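Local coordinates for protein LAR_0958 cell surface adhesin (PDB 4NG0) that probably mediates attachment of the bacterium to mucus, as a repeat unit of a cell-surface adhesin with a ubiquitin-like beta-grasp fold, at residues M1-Y13 and L80-L94. Sequence-based numbering, arbitrary orientation. Where two conformers were deposited one is given.
Sequences MKVTYSGSDSKTY and LKTISGSYTYTINPL
The carbonyl oxygen of Asp-9 accepts Thr-90 N at 3.0 Å and a water that also bonds Thr-90 OG1, so two donors hold this one backbone oxygen across the parallel pairing of strands 3-12 and 83-92. These first and last strands lie side by side in the mixed sheet, the central parallel pair of a ubiquitin-like beta-grasp fold. The bond from Asn-92 N to Lys-11 O is short at 2.8 Å. At Gly-7 N the direct bond gives way to a water that accepts from it and donates to Ser-86 O, while Gly-7 O still accepts Thr-88 N.

Two tyrosines of strand 83-92 set a ring face against the partner backbone. Gly-7 O lies 3.4 Å above the Tyr-87 ring plane, offset toward the rim; the Tyr-87 hydroxyl bonds Thr-24 OG1. Tyr-89 takes Asp-9 O and Ser-10 CA over one face, while the Asp-9 carboxylate lies alongside, its plane turned 64° from that of the ring. Separate waters link Asp-9 OD2 to Tyr-87 OH and to Tyr-89 OH.

Nearer the N-terminal end of the pair the ring comes from strand 3-12 instead: Tyr-5 CG sits between its own N and carbonyl carbon (chi1 62°), which carries the ring across strand 83-92, and its OH reaches Leu-63 N. Gly-85 CA makes a CH-pi contact 3.4 Å from the Tyr-5 ring centroid, over the face, 7° off the ring normal, while Ile-83 CG2 lies at the ring edge, 4.2 Å from Tyr-5 CD1.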
loop_
_atom_site.group_PDB
_atom_site.type_symbol
_atom_site.label_atom_id
_atom_site.label_comp_id
_atom_site.label_asym_id
_atom_site.label_seq_id
_atom_site.Cartn_x
_atom_site.Cartn_y
_atom_site.Cartn_z
ATOM N N MET A 1 6.739 -19.621 -2.334
ATOM C CA MET A 1 7.891 -19.242 -3.143
ATOM C C MET A 1 7.591 -18.022 -4.005
ATOM O O MET A 1 8.268 -17.783 -5.006
ATOM C CB MET A 1 8.341 -20.412 -4.012
ATOM N N LYS A 2 6.576 -17.256 -3.612
ATOM C CA LYS A 2 6.190 -16.048 -4.339
ATOM C C LYS A 2 5.743 -14.941 -3.382
ATOM O O LYS A 2 4.789 -15.104 -2.613
ATOM C CB LYS A 2 5.094 -16.356 -5.359
ATOM C CG LYS A 2 5.301 -15.691 -6.708
ATOM C CD LYS A 2 4.268 -16.157 -7.717
ATOM C CE LYS A 2 4.372 -15.373 -9.016
ATOM N NZ LYS A 2 5.712 -15.515 -9.654
ATOM N N VAL A 3 6.441 -13.810 -3.440
ATOM C CA VAL A 3 6.187 -12.702 -2.531
ATOM C C VAL A 3 4.979 -11.909 -2.984
ATOM O O VAL A 3 4.936 -11.399 -4.105
ATOM C CB VAL A 3 7.408 -11.762 -2.452
ATOM C CG1 VAL A 3 7.104 -10.558 -1.566
ATOM C CG2 VAL A 3 8.628 -12.526 -1.928
ATOM N N THR A 4 3.988 -11.812 -2.106
ATOM C CA THR A 4 2.778 -11.071 -2.429
ATOM C C THR A 4 2.370 -10.167 -1.280
ATOM O O THR A 4 2.715 -10.415 -0.127
ATOM C CB THR A 4 1.614 -12.010 -2.784
ATOM O OG1 THR A 4 1.376 -12.890 -1.690
ATOM C CG2 THR A 4 1.944 -12.846 -4.017
ATOM N N TYR A 5 1.640 -9.107 -1.608
ATOM C CA TYR A 5 1.068 -8.228 -0.589
ATOM C C TYR A 5 -0.431 -8.080 -0.803
ATOM O O TYR A 5 -0.936 -8.202 -1.925
ATOM C CB TYR A 5 1.769 -6.854 -0.561
ATOM C CG TYR A 5 1.666 -6.021 -1.827
ATOM C CD1 TYR A 5 2.620 -6.131 -2.833
ATOM C CD2 TYR A 5 0.623 -5.106 -2.001
ATOM C CE1 TYR A 5 2.540 -5.366 -3.985
ATOM C CE2 TYR A 5 0.533 -4.337 -3.149
ATOM C CZ TYR A 5 1.489 -4.474 -4.139
ATOM O OH TYR A 5 1.384 -3.701 -5.279
ATOM N N SER A 6 -1.133 -7.824 0.293
ATOM C CA SER A 6 -2.562 -7.596 0.267
ATOM C C SER A 6 -2.891 -6.626 1.388
ATOM O O SER A 6 -2.009 -6.169 2.100
ATOM C CB SER A 6 -3.317 -8.910 0.478
ATOM O OG SER A 6 -3.032 -9.446 1.759
ATOM N N GLY A 7 -4.167 -6.298 1.530
ATOM C CA GLY A 7 -4.598 -5.484 2.645
ATOM C C GLY A 7 -5.623 -4.446 2.253
ATOM O O GLY A 7 -5.929 -4.255 1.070
ATOM N N SER A 8 -6.163 -3.783 3.271
ATOM C CA SER A 8 -7.209 -2.800 3.062
ATOM C C SER A 8 -7.339 -1.908 4.273
ATOM O O SER A 8 -6.883 -2.246 5.361
ATOM C CB SER A 8 -8.546 -3.483 2.775
ATOM O OG SER A 8 -8.937 -4.295 3.871
ATOM N N ASP A 9 -7.963 -0.754 4.061
ATOM C CA ASP A 9 -8.182 0.236 5.108
ATOM C C ASP A 9 -9.270 1.165 4.607
ATOM O O ASP A 9 -9.664 1.116 3.437
ATOM C CB ASP A 9 -6.884 1.007 5.366
ATOM C CG ASP A 9 -6.871 1.756 6.690
ATOM O OD1 ASP A 9 -7.815 1.633 7.499
ATOM O OD2 ASP A 9 -5.873 2.475 6.920
ATOM N N SER A 10 -9.775 1.992 5.512
ATOM C CA SER A 10 -10.815 2.940 5.159
ATOM C C SER A 10 -10.894 4.079 6.156
ATOM O O SER A 10 -10.376 3.993 7.281
ATOM C CB SER A 10 -12.182 2.253 5.045
ATOM O OG SER A 10 -12.620 1.779 6.308
ATOM N N LYS A 11 -11.539 5.153 5.717
ATOM C CA LYS A 11 -11.922 6.247 6.600
ATOM C C LYS A 11 -13.280 6.760 6.171
ATOM O O LYS A 11 -13.753 6.483 5.062
ATOM C CB LYS A 11 -10.928 7.419 6.519
ATOM C CG LYS A 11 -10.981 8.156 5.182
ATOM C CD LYS A 11 -9.926 9.259 5.021
ATOM C CE LYS A 11 -10.389 10.578 5.616
ATOM N NZ LYS A 11 -9.356 11.656 5.472
ATOM N N THR A 12 -13.900 7.534 7.053
ATOM C CA THR A 12 -15.073 8.314 6.683
ATOM C C THR A 12 -14.620 9.664 6.120
ATOM O O THR A 12 -13.712 10.303 6.658
ATOM C CB THR A 12 -15.988 8.527 7.903
ATOM O OG1 THR A 12 -16.452 7.249 8.364
ATOM C CG2 THR A 12 -17.178 9.383 7.565
ATOM N N TYR A 13 -15.248 10.076 5.022
ATOM C CA TYR A 13 -14.994 11.390 4.427
ATOM C C TYR A 13 -14.970 12.491 5.487
ATOM O O TYR A 13 -15.874 12.577 6.327
ATOM C CB TYR A 13 -16.098 11.721 3.419
ATOM C CG TYR A 13 -16.024 13.133 2.887
ATOM C CD1 TYR A 13 -15.158 13.447 1.855
ATOM C CD2 TYR A 13 -16.812 14.144 3.426
ATOM C CE1 TYR A 13 -15.080 14.751 1.359
ATOM C CE2 TYR A 13 -16.742 15.447 2.943
ATOM C CZ TYR A 13 -15.872 15.734 1.907
ATOM O OH TYR A 13 -15.796 17.028 1.424
ATOM N N LEU A 80 14.782 -11.048 -5.063
ATOM C CA LEU A 80 13.327 -11.032 -5.160
ATOM C C LEU A 80 12.926 -10.691 -6.594
ATOM O O LEU A 80 12.921 -9.524 -6.976
ATOM C CB LEU A 80 12.739 -10.012 -4.173
ATOM C CG LEU A 80 13.130 -10.208 -2.704
ATOM C CD1 LEU A 80 12.502 -9.114 -1.856
ATOM C CD2 LEU A 80 12.709 -11.580 -2.201
ATOM N N LYS A 81 12.594 -11.715 -7.373
ATOM C CA LYS A 81 12.382 -11.550 -8.816
ATOM C C LYS A 81 10.964 -11.129 -9.211
ATOM O O LYS A 81 10.777 -10.539 -10.274
ATOM C CB LYS A 81 12.737 -12.831 -9.558
ATOM C CG LYS A 81 14.182 -13.275 -9.404
ATOM C CD LYS A 81 14.391 -14.543 -10.201
ATOM C CE LYS A 81 15.828 -15.001 -10.180
ATOM N NZ LYS A 81 15.944 -16.272 -10.942
ATOM N N THR A 82 9.972 -11.469 -8.391
ATOM C CA THR A 82 8.623 -10.941 -8.580
ATOM C C THR A 82 8.093 -10.414 -7.261
ATOM O O THR A 82 8.389 -10.965 -6.206
ATOM C CB THR A 82 7.608 -11.988 -9.112
ATOM O OG1 THR A 82 7.404 -13.034 -8.147
ATOM C CG2 THR A 82 8.094 -12.590 -10.391
ATOM N N ILE A 83 7.311 -9.339 -7.334
ATOM C CA ILE A 83 6.549 -8.859 -6.193
ATOM C C ILE A 83 5.171 -8.494 -6.743
ATOM O O ILE A 83 5.068 -7.656 -7.630
ATOM C CB ILE A 83 7.202 -7.631 -5.540
ATOM C CG1 ILE A 83 8.658 -7.930 -5.146
ATOM C CG2 ILE A 83 6.379 -7.199 -4.317
ATOM C CD1 ILE A 83 9.490 -6.694 -4.867
ATOM N N SER A 84 4.130 -9.155 -6.243
ATOM C CA SER A 84 2.780 -9.000 -6.789
ATOM C C SER A 84 1.841 -8.639 -5.658
ATOM O O SER A 84 2.000 -9.137 -4.546
ATOM C CB SER A 84 2.310 -10.328 -7.370
ATOM O OG SER A 84 3.355 -10.961 -8.092
ATOM N N GLY A 85 0.837 -7.812 -5.910
ATOM C CA GLY A 85 -0.097 -7.538 -4.842
ATOM C C GLY A 85 -1.273 -6.684 -5.228
ATOM O O GLY A 85 -1.402 -6.246 -6.372
ATOM N N SER A 86 -2.136 -6.455 -4.245
ATOM C CA SER A 86 -3.328 -5.636 -4.397
ATOM C C SER A 86 -3.617 -4.998 -3.047
ATOM O O SER A 86 -3.442 -5.630 -2.018
ATOM C CB SER A 86 -4.515 -6.503 -4.848
ATOM O OG SER A 86 -5.713 -5.743 -4.970
ATOM N N TYR A 87 -4.050 -3.741 -3.047
ATOM C CA TYR A 87 -4.369 -3.064 -1.796
ATOM C C TYR A 87 -5.509 -2.094 -2.043
ATOM O O TYR A 87 -5.444 -1.294 -2.963
ATOM C CB TYR A 87 -3.150 -2.316 -1.236
ATOM C CG TYR A 87 -3.435 -1.690 0.110
ATOM C CD1 TYR A 87 -4.077 -0.457 0.207
ATOM C CD2 TYR A 87 -3.088 -2.344 1.283
ATOM C CE1 TYR A 87 -4.359 0.100 1.432
ATOM C CE2 TYR A 87 -3.363 -1.793 2.516
ATOM C CZ TYR A 87 -4.004 -0.569 2.583
ATOM O OH TYR A 87 -4.280 -0.007 3.808
ATOM N N THR A 88 -6.550 -2.169 -1.224
ATOM C CA THR A 88 -7.733 -1.338 -1.434
ATOM C C THR A 88 -8.015 -0.391 -0.268
ATOM O O THR A 88 -8.094 -0.814 0.890
ATOM C CB THR A 88 -8.981 -2.212 -1.682
ATOM O OG1 THR A 88 -8.748 -3.044 -2.826
ATOM C CG2 THR A 88 -10.207 -1.337 -1.951
ATOM N N TYR A 89 -8.183 0.891 -0.579
ATOM C CA TYR A 89 -8.481 1.906 0.430
ATOM C C TYR A 89 -9.799 2.557 0.061
ATOM O O TYR A 89 -9.947 3.072 -1.055
ATOM C CB TYR A 89 -7.376 2.979 0.487
ATOM C CG TYR A 89 -7.486 3.858 1.726
ATOM C CD1 TYR A 89 -8.510 4.811 1.840
ATOM C CD2 TYR A 89 -6.603 3.717 2.791
ATOM C CE1 TYR A 89 -8.639 5.589 2.957
ATOM C CE2 TYR A 89 -6.731 4.506 3.928
ATOM C CZ TYR A 89 -7.754 5.437 4.002
ATOM O OH TYR A 89 -7.896 6.227 5.125
ATOM N N THR A 90 -10.757 2.533 0.987
ATOM C CA THR A 90 -12.063 3.134 0.740
ATOM C C THR A 90 -12.295 4.377 1.590
ATOM O O THR A 90 -12.059 4.375 2.797
ATOM C CB THR A 90 -13.182 2.115 1.038
ATOM O OG1 THR A 90 -12.983 0.957 0.220
ATOM C CG2 THR A 90 -14.560 2.698 0.756
ATOM N N ILE A 91 -12.770 5.448 0.955
ATOM C CA ILE A 91 -13.267 6.587 1.712
ATOM C C ILE A 91 -14.792 6.493 1.655
ATOM O O ILE A 91 -15.386 6.549 0.587
ATOM C CB ILE A 91 -12.781 7.923 1.124
ATOM C CG1 ILE A 91 -11.256 8.007 1.172
ATOM C CG2 ILE A 91 -13.384 9.089 1.892
ATOM C CD1 ILE A 91 -10.696 9.293 0.539
ATOM N N ASN A 92 -15.418 6.300 2.808
ATOM C CA ASN A 92 -16.865 6.177 2.869
ATOM C C ASN A 92 -17.525 7.546 2.992
ATOM O O ASN A 92 -16.956 8.446 3.606
ATOM C CB ASN A 92 -17.255 5.283 4.047
ATOM C CG ASN A 92 -16.858 3.836 3.830
ATOM O OD1 ASN A 92 -17.264 3.225 2.844
ATOM N ND2 ASN A 92 -16.041 3.300 4.721
ATOM N N PRO A 93 -18.725 7.722 2.422
ATOM C CA PRO A 93 -19.399 9.018 2.570
ATOM C C PRO A 93 -19.721 9.301 4.034
ATOM O O PRO A 93 -19.897 8.370 4.827
ATOM C CB PRO A 93 -20.696 8.848 1.769
ATOM C CG PRO A 93 -20.447 7.689 0.839
ATOM C CD PRO A 93 -19.483 6.788 1.569
ATOM N N LEU A 94 -19.798 10.580 4.380
ATOM C CA LEU A 94 -20.119 11.008 5.735
ATOM C C LEU A 94 -21.621 11.067 5.931
ATOM O O LEU A 94 -22.326 11.747 5.181
ATOM C CB LEU A 94 -19.515 12.396 5.979
ATOM C CG LEU A 94 -19.897 13.106 7.282
ATOM C CD1 LEU A 94 -19.510 12.275 8.485
ATOM C CD2 LEU A 94 -19.232 14.484 7.336
HETATM O O HOH W 1 5.101 -12.493 -6.658
HETATM O O HOH W 2 -6.005 -6.944 -0.797
HETATM O O HOH W 3 -3.980 2.576 4.910
HETATM O O HOH W 4 -11.148 -0.823 1.389
HETATM O O HOH W 5 -6.130 5.440 7.129
HETATM O O HOH W 6 -15.853 4.676 7.308
#